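Local coordinates for iron uptake protein A2 (Synechocystis sp., PDB 2VOZ) that binds ferric iron and probably serves as a periplasmic substrate-binding component of an ABC transporter that imports it, at residues D52-V57 and A278-E283; I82-D87 and R292-G297. One frame throughout, in Å; residues are numbered along the deposited sequence.

Interaction 1: residues D52-V57 and A278-E283; sequences DAFGEV and AIAFLE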
loop_
_atom_site.group_PDB
_atom_site.type_symbol
_atom_site.label_atom_id
_atom_site.label_comp_id
_atom_site.label_asym_id
_atom_site.label_seq_id
_atom_site.Cartn_x
_atom_site.Cartn_y
_atom_site.Cartn_z
ATOM N N ASP B 52 3.116 -4.488 17.277
ATOM C CA ASP B 52 4.503 -4.876 17.508
ATOM C C ASP B 52 4.994 -4.551 18.901
ATOM O O ASP B 52 5.810 -5.296 19.475
ATOM C CB ASP B 52 5.423 -4.198 16.498
ATOM C CG ASP B 52 5.593 -5.021 15.248
ATOM O OD1 ASP B 52 4.711 -5.883 14.976
ATOM O OD2 ASP B 52 6.595 -4.817 14.524
ATOM N N ALA B 53 4.523 -3.435 19.448
ATOM C CA ALA B 53 4.915 -3.076 20.809
ATOM C C ALA B 53 4.473 -4.154 21.799
ATOM O O ALA B 53 5.092 -4.334 22.838
ATOM C CB ALA B 53 4.372 -1.709 21.232
ATOM N N PHE B 54 3.378 -4.844 21.488
ATOM C CA PHE B 54 2.917 -5.919 22.364
ATOM C C PHE B 54 3.753 -7.207 22.221
ATOM O O PHE B 54 4.174 -7.822 23.219
ATOM C CB PHE B 54 1.468 -6.231 22.047
ATOM C CG PHE B 54 0.936 -7.354 22.866
ATOM C CD1 PHE B 54 0.644 -7.153 24.212
ATOM C CD2 PHE B 54 0.790 -8.626 22.299
ATOM C CE1 PHE B 54 0.166 -8.207 25.003
ATOM C CE2 PHE B 54 0.311 -9.700 23.074
ATOM C CZ PHE B 54 0.013 -9.475 24.437
ATOM N N GLY B 55 3.959 -7.645 20.985
ATOM C CA GLY B 55 4.628 -8.907 20.752
ATOM C C GLY B 55 4.331 -9.355 19.348
ATOM O O GLY B 55 4.261 -8.516 18.433
ATOM N N GLU B 56 4.168 -10.667 19.175
ATOM C CA GLU B 56 3.965 -11.227 17.841
ATOM C C GLU B 56 2.480 -11.421 17.667
ATOM O O GLU B 56 1.893 -12.358 18.209
ATOM C CB GLU B 56 4.733 -12.551 17.682
ATOM C CG GLU B 56 4.510 -13.236 16.361
ATOM N N VAL B 57 1.870 -10.500 16.934
ATOM C CA VAL B 57 0.438 -10.534 16.713
ATOM C C VAL B 57 0.240 -11.008 15.281
ATOM O O VAL B 57 0.469 -10.257 14.302
ATOM C CB VAL B 57 -0.211 -9.125 16.926
ATOM C CG1 VAL B 57 -1.674 -9.153 16.586
ATOM C CG2 VAL B 57 -0.054 -8.651 18.368
ATOM N N ALA B 278 -3.736 -13.480 25.385
ATOM C CA ALA B 278 -4.934 -12.827 24.813
ATOM C C ALA B 278 -5.502 -11.792 25.790
ATOM O O ALA B 278 -5.797 -10.650 25.430
ATOM C CB ALA B 278 -6.016 -13.905 24.449
ATOM N N ILE B 279 -5.575 -12.182 27.060
ATOM C CA ILE B 279 -6.039 -11.262 28.082
ATOM C C ILE B 279 -5.062 -10.109 28.200
ATOM O O ILE B 279 -5.479 -8.945 28.269
ATOM C CB ILE B 279 -6.274 -11.989 29.427
ATOM C CG1 ILE B 279 -7.428 -13.009 29.254
ATOM C CG2 ILE B 279 -6.452 -10.974 30.606
ATOM C CD1 ILE B 279 -7.536 -13.934 30.426
ATOM N N ALA B 280 -3.766 -10.416 28.170
ATOM C CA ALA B 280 -2.724 -9.384 28.243
ATOM C C ALA B 280 -2.852 -8.386 27.076
ATOM O O ALA B 280 -2.638 -7.181 27.241
ATOM C CB ALA B 280 -1.335 -10.035 28.249
ATOM N N PHE B 281 -3.211 -8.914 25.918
ATOM C CA PHE B 281 -3.397 -8.099 24.747
ATOM C C PHE B 281 -4.583 -7.158 24.964
ATOM O O PHE B 281 -4.458 -5.965 24.692
ATOM C CB PHE B 281 -3.614 -8.939 23.495
ATOM C CG PHE B 281 -3.817 -8.105 22.275
ATOM C CD1 PHE B 281 -2.731 -7.453 21.686
ATOM C CD2 PHE B 281 -5.084 -7.942 21.736
ATOM C CE1 PHE B 281 -2.889 -6.686 20.554
ATOM C CE2 PHE B 281 -5.247 -7.143 20.577
ATOM C CZ PHE B 281 -4.159 -6.516 20.020
ATOM N N LEU B 282 -5.720 -7.664 25.453
ATOM C CA LEU B 282 -6.882 -6.782 25.737
ATOM C C LEU B 282 -6.502 -5.699 26.721
ATOM O O LEU B 282 -6.835 -4.528 26.531
ATOM C CB LEU B 282 -8.101 -7.562 26.273
ATOM C CG LEU B 282 -8.728 -8.585 25.311
ATOM C CD1 LEU B 282 -9.865 -9.219 26.073
ATOM C CD2 LEU B 282 -9.189 -7.905 24.002
ATOM N N GLU B 283 -5.743 -6.063 27.746
ATOM C CA GLU B 283 -5.254 -5.053 28.717
ATOM C C GLU B 283 -4.390 -3.992 28.058
ATOM O O GLU B 283 -4.496 -2.779 28.372
ATOM C CB GLU B 283 -4.507 -5.714 29.897
ATOM C CG GLU B 283 -5.493 -6.559 30.717
ATOM C CD GLU B 283 -4.863 -7.438 31.802
ATOM O OE1 GLU B 283 -3.612 -7.602 31.842
ATOM O OE2 GLU B 283 -5.663 -7.976 32.608
#
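Phe54 and Phe281 meet as a T-shaped aromatic pair, and the two residues supply most of the surface that the helix-to-strand segment 52-57 and the helical turn at 278-283 hide from each other. The ring of Phe281 turns its edge toward the face of Phe54, with centroids 5.2 Å apart and planes at 80°. The atom at the front of that edge is Phe281 CD1, which stands over the rim of the Phe54 ring and lies 3.8 Å from Phe54 CD2. Behind it, CB of Phe281 makes a CH-pi contact over the same face, 4.1 Å from the centroid of the Phe54 ring. Phe54 reaches this far because CG is anti to the backbone N (chi1 178°), which extends the ring from the last turn of its helix to the backbone of the other. There Phe54 CE1 comes within 3.6 Å of Phe281 N, and its nearest approach to the methyl of Ala280 is 4.0 Å, from CE1 to CB. Val57, on the strand that follows, adds a lighter touch: its CG2 lies 4.1 Å from Phe281 CE1. An alanine in place of Phe54 is likely to leave the edge of Phe281 without its aromatic face and open a gap beside the methyl of Ala280. No hydrogen bond crosses the contact, so the two segments adhere through apolar and aromatic surfaces. Phe281 and Val57 also share Ile36 and Leu38 of strand 35-40, while Arg34 borders Phe54 and Ala280. The turn through Gly55, which has positive phi, takes helix 48-54 into strand 56-61, a parallel neighbour of strand 35-40. Helices packed through apolar side chains on a mixed sheet with parallel strands are characteristic of the alpha/beta lobes of periplasmic solute-binding proteins.

Interaction 2: residues I82-D87 and R292-G297; sequences ILFTVD and RYFAEG
The backbones of strand 82-86 and the helical turn 292-297 stay far apart, nearest at Phe84 and Phe294 with 12.5 Å between CA atoms, and are joined by side chains alone. Phe84 and Phe294 account for the whole contact. Each has CG anti to its own backbone N, at chi1 -173° for Phe84 and -161° for Phe294, and the two extended side chains come from opposite directions to bridge that distance. Their ends meet as an offset edge-to-face pair: Phe294 directs its edge toward the face of Phe84, with ring planes at 90° and centroids 5.3 Å apart. Because of this opposed approach, it is the far end of each ring that makes the contact. Phe294 CE1 lies 3.4 Å from Phe84 CZ, and Phe294 CZ is 3.6 Å from Phe84 CE2, so the CE1-CZ bond of Phe294 lies crosswise over the CE2-CZ bond of Phe84. Those short separations mark a close fit, although the area buried between the segments is small. Both residues are buried, and no hydrogen bond links the segments. The helix side has a further grip, since Arg42 makes a cation-pi contact with Phe294 and donates from NH2 to Phe294 O. This ties the residue to the loop that carries the iron ligands His43 and Tyr44. On the strand side, backbone hydrogen bonds join Phe84 to Tyr39 and Ser41, and Asp87 caps the following helix through OD2 to Gly89 N. Strand 82-86 lies between parallel strand 35-40 and antiparallel strand 261-268, and Phe84 rests on Leu38 and Ser40 of the first and on Ser264 and Ala266 of the second. Phe126 of strand 124-136 touches both rings, placing the pair between helix 288-297 and the sheet.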
loop_
_atom_site.group_PDB
_atom_site.type_symbol
_atom_site.label_atom_id
_atom_site.label_comp_id
_atom_site.label_asym_id
_atom_site.label_seq_id
_atom_site.Cartn_x
_atom_site.Cartn_y
_atom_site.Cartn_z
ATOM N N ILE B 82 -8.213 -13.956 19.769
ATOM C CA ILE B 82 -9.059 -12.784 19.940
ATOM C C ILE B 82 -9.810 -12.543 18.641
ATOM O O ILE B 82 -9.232 -12.651 17.550
ATOM C CB ILE B 82 -8.208 -11.492 20.170
ATOM C CG1 ILE B 82 -7.310 -11.549 21.412
ATOM C CG2 ILE B 82 -9.111 -10.221 20.188
ATOM C CD1 ILE B 82 -8.007 -11.320 22.677
ATOM N N LEU B 83 -11.093 -12.195 18.753
ATOM C CA LEU B 83 -11.807 -11.612 17.628
ATOM C C LEU B 83 -12.060 -10.157 17.966
ATOM O O LEU B 83 -12.647 -9.825 19.009
ATOM C CB LEU B 83 -13.139 -12.319 17.394
ATOM C CG LEU B 83 -14.089 -11.729 16.358
ATOM C CD1 LEU B 83 -13.458 -11.826 14.935
ATOM C CD2 LEU B 83 -15.432 -12.493 16.416
ATOM N N PHE B 84 -11.587 -9.324 17.074
ATOM C CA PHE B 84 -11.801 -7.888 17.158
ATOM C C PHE B 84 -12.716 -7.502 16.012
ATOM O O PHE B 84 -12.429 -7.805 14.832
ATOM C CB PHE B 84 -10.484 -7.119 17.021
ATOM C CG PHE B 84 -10.665 -5.655 17.272
ATOM C CD1 PHE B 84 -11.286 -4.837 16.310
ATOM C CD2 PHE B 84 -10.333 -5.126 18.497
ATOM C CE1 PHE B 84 -11.531 -3.483 16.592
ATOM C CE2 PHE B 84 -10.573 -3.764 18.798
ATOM C CZ PHE B 84 -11.151 -2.955 17.849
ATOM N N THR B 85 -13.811 -6.795 16.307
ATOM C CA THR B 85 -14.685 -6.372 15.237
ATOM C C THR B 85 -15.378 -5.044 15.562
ATOM O O THR B 85 -15.124 -4.433 16.618
ATOM C CB THR B 85 -15.675 -7.511 14.842
ATOM O OG1 THR B 85 -16.259 -7.230 13.568
ATOM C CG2 THR B 85 -16.735 -7.703 15.862
ATOM N N VAL B 86 -16.176 -4.573 14.620
ATOM C CA VAL B 86 -16.671 -3.211 14.674
ATOM C C VAL B 86 -18.179 -3.346 14.786
ATOM O O VAL B 86 -18.821 -4.057 13.981
ATOM C CB VAL B 86 -16.238 -2.426 13.425
ATOM C CG1 VAL B 86 -16.891 -1.050 13.391
ATOM C CG2 VAL B 86 -14.707 -2.347 13.375
ATOM N N ASP B 87 -18.702 -2.672 15.811
ATOM C CA ASP B 87 -20.113 -2.500 16.123
ATOM C C ASP B 87 -20.507 -3.560 17.114
ATOM O O ASP B 87 -20.218 -4.759 16.902
ATOM C CB ASP B 87 -21.023 -2.540 14.864
ATOM C CG ASP B 87 -22.383 -1.888 15.098
ATOM O OD1 ASP B 87 -22.648 -0.831 14.468
ATOM O OD2 ASP B 87 -23.177 -2.405 15.948
ATOM N N ARG B 292 -4.634 5.858 22.490
ATOM C CA ARG B 292 -4.577 7.133 21.794
ATOM C C ARG B 292 -4.512 6.881 20.302
ATOM O O ARG B 292 -5.267 7.450 19.525
ATOM C CB ARG B 292 -3.362 7.937 22.208
ATOM C CG ARG B 292 -3.389 9.340 21.614
ATOM C CD ARG B 292 -2.200 10.096 22.084
ATOM N NE ARG B 292 -2.286 11.471 21.594
ATOM C CZ ARG B 292 -1.390 12.408 21.892
ATOM N NH1 ARG B 292 -0.367 12.106 22.685
ATOM N NH2 ARG B 292 -1.557 13.641 21.426
ATOM N N TYR B 293 -3.579 6.024 19.898
ATOM C CA TYR B 293 -3.361 5.876 18.468
ATOM C C TYR B 293 -4.277 4.861 17.792
ATOM O O TYR B 293 -4.488 4.942 16.583
ATOM C CB TYR B 293 -1.895 5.579 18.199
ATOM C CG TYR B 293 -1.049 6.732 18.661
ATOM C CD1 TYR B 293 -1.173 7.997 18.073
ATOM C CD2 TYR B 293 -0.186 6.576 19.728
ATOM C CE1 TYR B 293 -0.416 9.077 18.529
ATOM C CE2 TYR B 293 0.585 7.644 20.192
ATOM C CZ TYR B 293 0.448 8.890 19.583
ATOM O OH TYR B 293 1.224 9.929 20.049
ATOM N N PHE B 294 -4.815 3.930 18.574
ATOM C CA PHE B 294 -5.784 3.006 18.081
ATOM C C PHE B 294 -7.035 3.815 17.672
ATOM O O PHE B 294 -7.563 3.652 16.579
ATOM C CB PHE B 294 -6.083 1.994 19.156
ATOM C CG PHE B 294 -6.710 0.755 18.658
ATOM C CD1 PHE B 294 -7.970 0.361 19.136
ATOM C CD2 PHE B 294 -6.048 -0.058 17.732
ATOM C CE1 PHE B 294 -8.560 -0.843 18.696
ATOM C CE2 PHE B 294 -6.624 -1.262 17.280
ATOM C CZ PHE B 294 -7.880 -1.655 17.740
ATOM N N ALA B 295 -7.445 4.739 18.536
ATOM C CA ALA B 295 -8.616 5.578 18.241
ATOM C C ALA B 295 -8.341 6.466 17.054
ATOM O O ALA B 295 -9.202 6.638 16.236
ATOM C CB ALA B 295 -9.036 6.455 19.466
ATOM N N GLU B 296 -7.132 7.035 16.977
ATOM C CA GLU B 296 -6.754 7.923 15.857
ATOM C C GLU B 296 -6.957 7.248 14.517
ATOM O O GLU B 296 -7.310 7.902 13.553
ATOM C CB GLU B 296 -5.265 8.281 15.950
ATOM C CG GLU B 296 -4.969 9.387 16.923
ATOM C CD GLU B 296 -5.476 10.759 16.432
ATOM O OE1 GLU B 296 -5.834 10.913 15.245
ATOM O OE2 GLU B 296 -5.500 11.663 17.249
ATOM N N GLY B 297 -6.687 5.941 14.466
ATOM C CA GLY B 297 -6.659 5.172 13.197
ATOM C C GLY B 297 -7.862 5.432 12.302
ATOM O O GLY B 297 -7.740 5.582 11.053
#

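Overall arrangement
With centres about 13 Å apart, interactions 1 and 2 each join one of the consecutive helices 275-285 and 288-297 to earlier parts of one alpha/beta framework through an edge-to-face phenylalanine pair. Ile82 connects them directly: its CD1 lies 3.8 Å from Leu282 CD2, so the strand of interaction 2 packs against the helix of interaction 1. Strand 35-40 is their common neighbour and leads toward the iron ligands His43 and Tyr44. Interaction 2 is close to this site, with the side chain of Phe294 about 7 Å from that of Tyr44; in interaction 1, Val57 is about 8 Å from His43, side chain to side chain. Both segment pairs also border a second subunit, through Asp52 and Arg292 among others.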